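PDB 4KQC: periplasmic binding protein/LacI transcriptional regulator from Brachyspira murdochii, which probably binds a carbohydrate in the periplasm as the solute-binding component of an ABC transporter. Local coordinates for residues I50-L55 with T76-R81; V281-K286 with S294-G299. All blocks are in the same frame, centred on the assembly; numbering follows the deposited sequence. Where two conformers were deposited one is given.

Contact 1 of 2, residues I50-L55 with T76-R81; sequences IQQDLL and TEQIKR. With NO3 (nitrate ion), chain B.
L55 and Q78 make the close part of this helix-helix contact. The CD2 methyl of L55 lies 3.5 Å from CB of Q78, and CG of L55 rests 4.1 Å from Q78 CG, so the leucine branch packs on the aliphatic root of the glutamine, the two side chains crossing at a slant. A chi1 of 180° swings the L55 branch away from its own backbone N and onto Q78. Both residues are buried, and L55 also touches V10, I66 and F68 of the strands beneath. Q78 does not run on straight past the leucine: a bend at chi2 (81°) turns its amide aside, along the flank of helix 48-60, where NE2 hydrogen-bonds to the D56 carboxylate.

Toward Q52 the fit is looser. NE2 of Q78 stands 3.9 Å from Q52 CB, a plain van der Waals approach, while the extended Q52 chain sends its own amide to the backbone oxygen of D74. At the N-terminal end of helix 48-60, away from the packing, I50 is exposed and its backbone N donates to O1 of a nitrate ion at 2.9 Å. That ion, probably from the crystallisation liquor, also accepts from K49 N.

No hydrogen bond joins 50-55 to 76-81, and methyl and methylene groups carry the packing. The polar link sits beside it, at D56, the residue after L55: OD2 accepts from Q78 and OD1 forms a salt bridge with R81, so one carboxylate serves two side chains of helix 76-84.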
loop_
_atom_site.group_PDB
_atom_site.type_symbol
_atom_site.label_atom_id
_atom_site.label_comp_id
_atom_site.label_asym_id
_atom_site.label_seq_id
_atom_site.Cartn_x
_atom_site.Cartn_y
_atom_site.Cartn_z
ATOM N N ILE A 50 -9.896 -9.897 -17.251
ATOM C CA ILE A 50 -10.767 -10.778 -16.455
ATOM C C ILE A 50 -11.464 -10.009 -15.331
ATOM O O ILE A 50 -12.594 -10.278 -15.013
ATOM C CB ILE A 50 -10.042 -12.008 -15.906
ATOM C CG1 ILE A 50 -11.026 -13.121 -15.621
ATOM C CG2 ILE A 50 -9.318 -11.685 -14.632
ATOM C CD1 ILE A 50 -11.706 -13.634 -16.845
ATOM N N GLN A 51 -10.800 -9.021 -14.732
ATOM C CA GLN A 51 -11.495 -8.251 -13.708
ATOM C C GLN A 51 -12.616 -7.440 -14.300
ATOM O O GLN A 51 -13.706 -7.329 -13.706
ATOM C CB GLN A 51 -10.557 -7.398 -12.824
ATOM C CG GLN A 51 -11.225 -7.013 -11.513
ATOM C CD GLN A 51 -10.549 -5.927 -10.757
ATOM O OE1 GLN A 51 -10.140 -4.897 -11.310
ATOM N NE2 GLN A 51 -10.484 -6.107 -9.454
ATOM N N GLN A 52 -12.416 -6.880 -15.487
ATOM C CA GLN A 52 -13.514 -6.216 -16.186
ATOM C C GLN A 52 -14.681 -7.167 -16.397
ATOM O O GLN A 52 -15.843 -6.843 -16.162
ATOM C CB GLN A 52 -13.038 -5.696 -17.551
ATOM C CG GLN A 52 -12.089 -4.496 -17.525
ATOM C CD GLN A 52 -11.525 -4.167 -18.905
ATOM O OE1 GLN A 52 -11.278 -5.078 -19.688
ATOM N NE2 GLN A 52 -11.396 -2.893 -19.236
ATOM N N ASP A 53 -14.353 -8.384 -16.895
ATOM C CA ASP A 53 -15.392 -9.389 -17.153
ATOM C C ASP A 53 -16.136 -9.827 -15.937
ATOM O O ASP A 53 -17.374 -10.014 -15.974
ATOM C CB ASP A 53 -14.767 -10.662 -17.745
ATOM C CG ASP A 53 -14.143 -10.481 -19.176
ATOM O OD1 ASP A 53 -14.572 -9.572 -19.926
ATOM O OD2 ASP A 53 -13.300 -11.333 -19.574
ATOM N N LEU A 54 -15.390 -10.030 -14.832
ATOM C CA LEU A 54 -16.013 -10.436 -13.572
ATOM C C LEU A 54 -16.949 -9.325 -13.055
ATOM O O LEU A 54 -18.038 -9.630 -12.587
ATOM C CB LEU A 54 -14.946 -10.794 -12.531
ATOM C CG LEU A 54 -14.160 -12.115 -12.798
ATOM C CD1 LEU A 54 -12.966 -12.197 -11.853
ATOM C CD2 LEU A 54 -15.097 -13.282 -12.626
ATOM N N LEU A 55 -16.488 -8.074 -13.111
ATOM C CA LEU A 55 -17.346 -6.942 -12.718
ATOM C C LEU A 55 -18.635 -6.900 -13.595
ATOM O O LEU A 55 -19.754 -6.773 -13.061
ATOM C CB LEU A 55 -16.545 -5.651 -12.777
ATOM C CG LEU A 55 -17.332 -4.390 -12.396
ATOM C CD1 LEU A 55 -17.965 -4.494 -11.000
ATOM C CD2 LEU A 55 -16.369 -3.239 -12.442
ATOM N N THR A 76 -14.334 2.333 -16.738
ATOM C CA THR A 76 -15.309 3.361 -16.908
ATOM C C THR A 76 -16.627 2.882 -17.524
ATOM O O THR A 76 -17.672 3.379 -17.141
ATOM C CB THR A 76 -14.759 4.564 -17.738
ATOM O OG1 THR A 76 -14.273 4.127 -19.013
ATOM C CG2 THR A 76 -13.619 5.234 -17.072
ATOM N N GLU A 77 -16.574 1.933 -18.452
ATOM C CA GLU A 77 -17.789 1.396 -19.035
ATOM C C GLU A 77 -18.613 0.694 -17.979
ATOM O O GLU A 77 -19.830 0.858 -17.927
ATOM C CB GLU A 77 -17.494 0.456 -20.229
ATOM C CG GLU A 77 -16.809 1.179 -21.390
ATOM C CD GLU A 77 -16.798 0.395 -22.693
ATOM O OE1 GLU A 77 -17.290 -0.750 -22.707
ATOM O OE2 GLU A 77 -16.311 0.922 -23.744
ATOM N N GLN A 78 -17.958 -0.094 -17.147
ATOM C CA GLN A 78 -18.639 -0.850 -16.077
ATOM C C GLN A 78 -19.248 0.122 -15.040
ATOM O O GLN A 78 -20.416 -0.009 -14.647
ATOM C CB GLN A 78 -17.617 -1.764 -15.397
ATOM C CG GLN A 78 -17.253 -2.958 -16.247
ATOM C CD GLN A 78 -16.213 -2.671 -17.340
ATOM O OE1 GLN A 78 -15.501 -1.658 -17.330
ATOM N NE2 GLN A 78 -16.202 -3.527 -18.338
ATOM N N ILE A 79 -18.476 1.134 -14.681
ATOM C CA ILE A 79 -18.940 2.101 -13.681
ATOM C C ILE A 79 -20.096 2.931 -14.255
ATOM O O ILE A 79 -21.116 3.192 -13.588
ATOM C CB ILE A 79 -17.785 2.977 -13.185
ATOM C CG1 ILE A 79 -16.802 2.150 -12.413
ATOM C CG2 ILE A 79 -18.302 4.155 -12.339
ATOM C CD1 ILE A 79 -15.457 2.807 -12.305
ATOM N N LYS A 80 -20.007 3.270 -15.527
ATOM C CA LYS A 80 -21.107 3.961 -16.199
ATOM C C LYS A 80 -22.382 3.168 -16.150
ATOM O O LYS A 80 -23.493 3.716 -15.877
ATOM C CB LYS A 80 -20.714 4.329 -17.653
ATOM C CG LYS A 80 -21.788 5.128 -18.322
ATOM C CD LYS A 80 -21.189 5.942 -19.439
ATOM C CE LYS A 80 -22.277 6.610 -20.234
ATOM N NZ LYS A 80 -21.649 7.213 -21.444
ATOM N N ARG A 81 -22.286 1.856 -16.408
ATOM C CA ARG A 81 -23.470 0.973 -16.340
ATOM C C ARG A 81 -24.038 0.870 -14.914
ATOM O O ARG A 81 -25.246 0.886 -14.717
ATOM C CB ARG A 81 -23.139 -0.397 -17.045
ATOM C CG ARG A 81 -24.278 -1.386 -17.213
ATOM C CD ARG A 81 -24.020 -2.333 -18.388
ATOM N NE ARG A 81 -23.068 -3.351 -18.037
ATOM C CZ ARG A 81 -23.385 -4.569 -17.594
ATOM N NH1 ARG A 81 -22.415 -5.424 -17.224
ATOM N NH2 ARG A 81 -24.651 -4.924 -17.449
HETATM N N NO3 B . -6.196 -10.258 -18.664
HETATM O O1 NO3 B . -7.128 -10.616 -17.928
HETATM O O2 NO3 B . -5.929 -8.900 -18.965
HETATM O O3 NO3 B . -5.369 -11.245 -19.199
#

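Contact 2 of 2, residues V281-K286 with S294-G299; sequences VTLAYK and SNIDTG
L283 and I296 meet tip to tip where helix 273-288 faces the short strand 296-297. Both branches of the leucine take part: CD2 lies 3.6 Å from I296 CD1, and CD1 lies 3.9 Å from the same methyl. With CG of L283 3.7 Å from it as well, the isoleucine CD1 sits against the fork of the leucine. I296 delivers this methyl on a side chain whose CG1 is anti to the carbonyl carbon and whose chi2 is fully extended (-179°), so CD1 is carried well out from the strand. Its CG1 stays further off, 4.1 Å from either methyl of L283.

L283 buries more surface here than any other residue of the two segments, and it also touches V293, just before the second segment. I296 extends its own contact to Q279, one turn earlier on the helix.

The strand that carries I296 is an edge strand of a parallel sheet, beside strand 105-110; backbone hydrogen bonds tie I296 to T108 and S110. The helix covers one side of that sheet, its V281 and A284 resting on strand 6-10, in the alpha/beta manner of a lobe of a type I periplasmic binding protein.

S294 takes part through its backbone: its carbonyl O lies 3.6 Å from L283 CD2, while its CB points away from the helix. At the end of the strand, D297 forms an Asx turn, OD1 accepting from G299 N at 2.9 Å. This donor comes from above the carboxylate plane, 36° out of it, and the N-H...O angle is a bent 136°.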
loop_
_atom_site.group_PDB
_atom_site.type_symbol
_atom_site.label_atom_id
_atom_site.label_comp_id
_atom_site.label_asym_id
_atom_site.label_seq_id
_atom_site.Cartn_x
_atom_site.Cartn_y
_atom_site.Cartn_z
ATOM N N VAL A 281 -17.977 -4.329 3.184
ATOM C CA VAL A 281 -19.276 -4.955 3.151
ATOM C C VAL A 281 -20.237 -4.158 4.005
ATOM O O VAL A 281 -21.408 -4.083 3.621
ATOM C CB VAL A 281 -19.193 -6.425 3.532
ATOM C CG1 VAL A 281 -20.588 -7.003 3.810
ATOM C CG2 VAL A 281 -18.474 -7.168 2.437
ATOM N N THR A 282 -19.816 -3.682 5.182
ATOM C CA THR A 282 -20.677 -2.833 5.975
ATOM C C THR A 282 -21.215 -1.629 5.214
ATOM O O THR A 282 -22.389 -1.350 5.287
ATOM C CB THR A 282 -19.947 -2.390 7.268
ATOM O OG1 THR A 282 -19.606 -3.568 8.010
ATOM C CG2 THR A 282 -20.850 -1.521 8.166
ATOM N N LEU A 283 -20.346 -0.886 4.566
ATOM C CA LEU A 283 -20.733 0.275 3.778
ATOM C C LEU A 283 -21.720 -0.172 2.696
ATOM O O LEU A 283 -22.708 0.500 2.423
ATOM C CB LEU A 283 -19.504 0.928 3.132
ATOM C CG LEU A 283 -18.581 1.731 4.033
ATOM C CD1 LEU A 283 -17.314 2.183 3.293
ATOM C CD2 LEU A 283 -19.379 2.891 4.534
ATOM N N ALA A 284 -21.409 -1.280 2.040
ATOM C CA ALA A 284 -22.249 -1.716 0.937
ATOM C C ALA A 284 -23.644 -2.101 1.382
ATOM O O ALA A 284 -24.641 -1.722 0.732
ATOM C CB ALA A 284 -21.584 -2.821 0.203
ATOM N N TYR A 285 -23.705 -2.787 2.500
ATOM C CA TYR A 285 -24.940 -3.167 3.115
ATOM C C TYR A 285 -25.739 -1.950 3.476
ATOM O O TYR A 285 -26.963 -1.881 3.159
ATOM C CB TYR A 285 -24.680 -4.106 4.288
ATOM C CG TYR A 285 -25.968 -4.458 4.986
ATOM C CD1 TYR A 285 -26.777 -5.403 4.443
ATOM C CD2 TYR A 285 -26.334 -3.842 6.162
ATOM C CE1 TYR A 285 -27.971 -5.765 5.024
ATOM C CE2 TYR A 285 -27.547 -4.181 6.774
ATOM C CZ TYR A 285 -28.349 -5.139 6.171
ATOM O OH TYR A 285 -29.571 -5.558 6.692
ATOM N N LYS A 286 -25.121 -1.007 4.168
ATOM C CA LYS A 286 -25.849 0.233 4.580
ATOM C C LYS A 286 -26.355 0.988 3.375
ATOM O O LYS A 286 -27.530 1.457 3.341
ATOM C CB LYS A 286 -24.952 1.145 5.429
ATOM C CG LYS A 286 -24.615 0.541 6.797
ATOM C CD LYS A 286 -23.704 1.471 7.577
ATOM C CE LYS A 286 -23.672 1.031 9.028
ATOM N NZ LYS A 286 -22.591 1.667 9.815
ATOM N N SER A 294 -20.292 7.203 4.488
ATOM C CA SER A 294 -19.129 8.071 4.365
ATOM C C SER A 294 -17.864 7.266 4.285
ATOM O O SER A 294 -17.812 6.110 4.697
ATOM C CB SER A 294 -19.065 8.948 5.638
ATOM O OG SER A 294 -20.100 9.946 5.611
ATOM N N ASN A 295 -16.832 7.865 3.692
ATOM C CA ASN A 295 -15.537 7.208 3.626
ATOM C C ASN A 295 -15.070 6.749 4.988
ATOM O O ASN A 295 -15.280 7.434 6.020
ATOM C CB ASN A 295 -14.514 8.147 3.080
ATOM C CG ASN A 295 -14.753 8.492 1.654
ATOM O OD1 ASN A 295 -15.296 7.686 0.855
ATOM N ND2 ASN A 295 -14.287 9.678 1.271
ATOM N N ILE A 296 -14.419 5.598 5.013
ATOM C CA ILE A 296 -13.882 5.044 6.238
ATOM C C ILE A 296 -12.384 4.868 6.095
ATOM O O ILE A 296 -11.895 4.274 5.119
ATOM C CB ILE A 296 -14.545 3.719 6.549
ATOM C CG1 ILE A 296 -16.056 3.954 6.760
ATOM C CG2 ILE A 296 -13.863 3.099 7.722
ATOM C CD1 ILE A 296 -16.799 2.738 7.084
ATOM N N ASP A 297 -11.630 5.369 7.078
ATOM C CA ASP A 297 -10.168 5.239 7.094
ATOM C C ASP A 297 -9.844 4.070 7.988
ATOM O O ASP A 297 -10.089 4.129 9.215
ATOM C CB ASP A 297 -9.610 6.547 7.657
ATOM C CG ASP A 297 -8.093 6.568 7.766
ATOM O OD1 ASP A 297 -7.419 5.536 7.498
ATOM O OD2 ASP A 297 -7.580 7.663 8.209
ATOM N N THR A 298 -9.276 3.002 7.440
ATOM C CA THR A 298 -8.942 1.837 8.231
ATOM C C THR A 298 -7.524 1.905 8.848
ATOM O O THR A 298 -7.131 1.010 9.607
ATOM C CB THR A 298 -9.173 0.545 7.418
ATOM O OG1 THR A 298 -8.468 0.631 6.188
ATOM C CG2 THR A 298 -10.683 0.354 7.098
ATOM N N GLY A 299 -6.746 2.913 8.487
ATOM C CA GLY A 299 -5.483 3.172 9.157
ATOM C C GLY A 299 -4.311 2.300 8.836
ATOM O O GLY A 299 -4.394 1.504 7.909
#

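In the fold
Contacts 1 and 2 belong to the same lobe and follow one another along the chain, contact 1 closing before contact 2 opens. Their centres are about 21 Å apart and their nearest atoms about 12 Å, so they do not touch. What joins them is the parallel sheet: side chains of 50-55 reach strands 66-68 and 6-10, and those of 281-286 also reach strand 6-10, while strand 296-297 forms one edge of the sheet. The nitrate lies at the start of helix 48-60; it probably came from the crystallisation liquor and gives no evidence of where a sugar would bind.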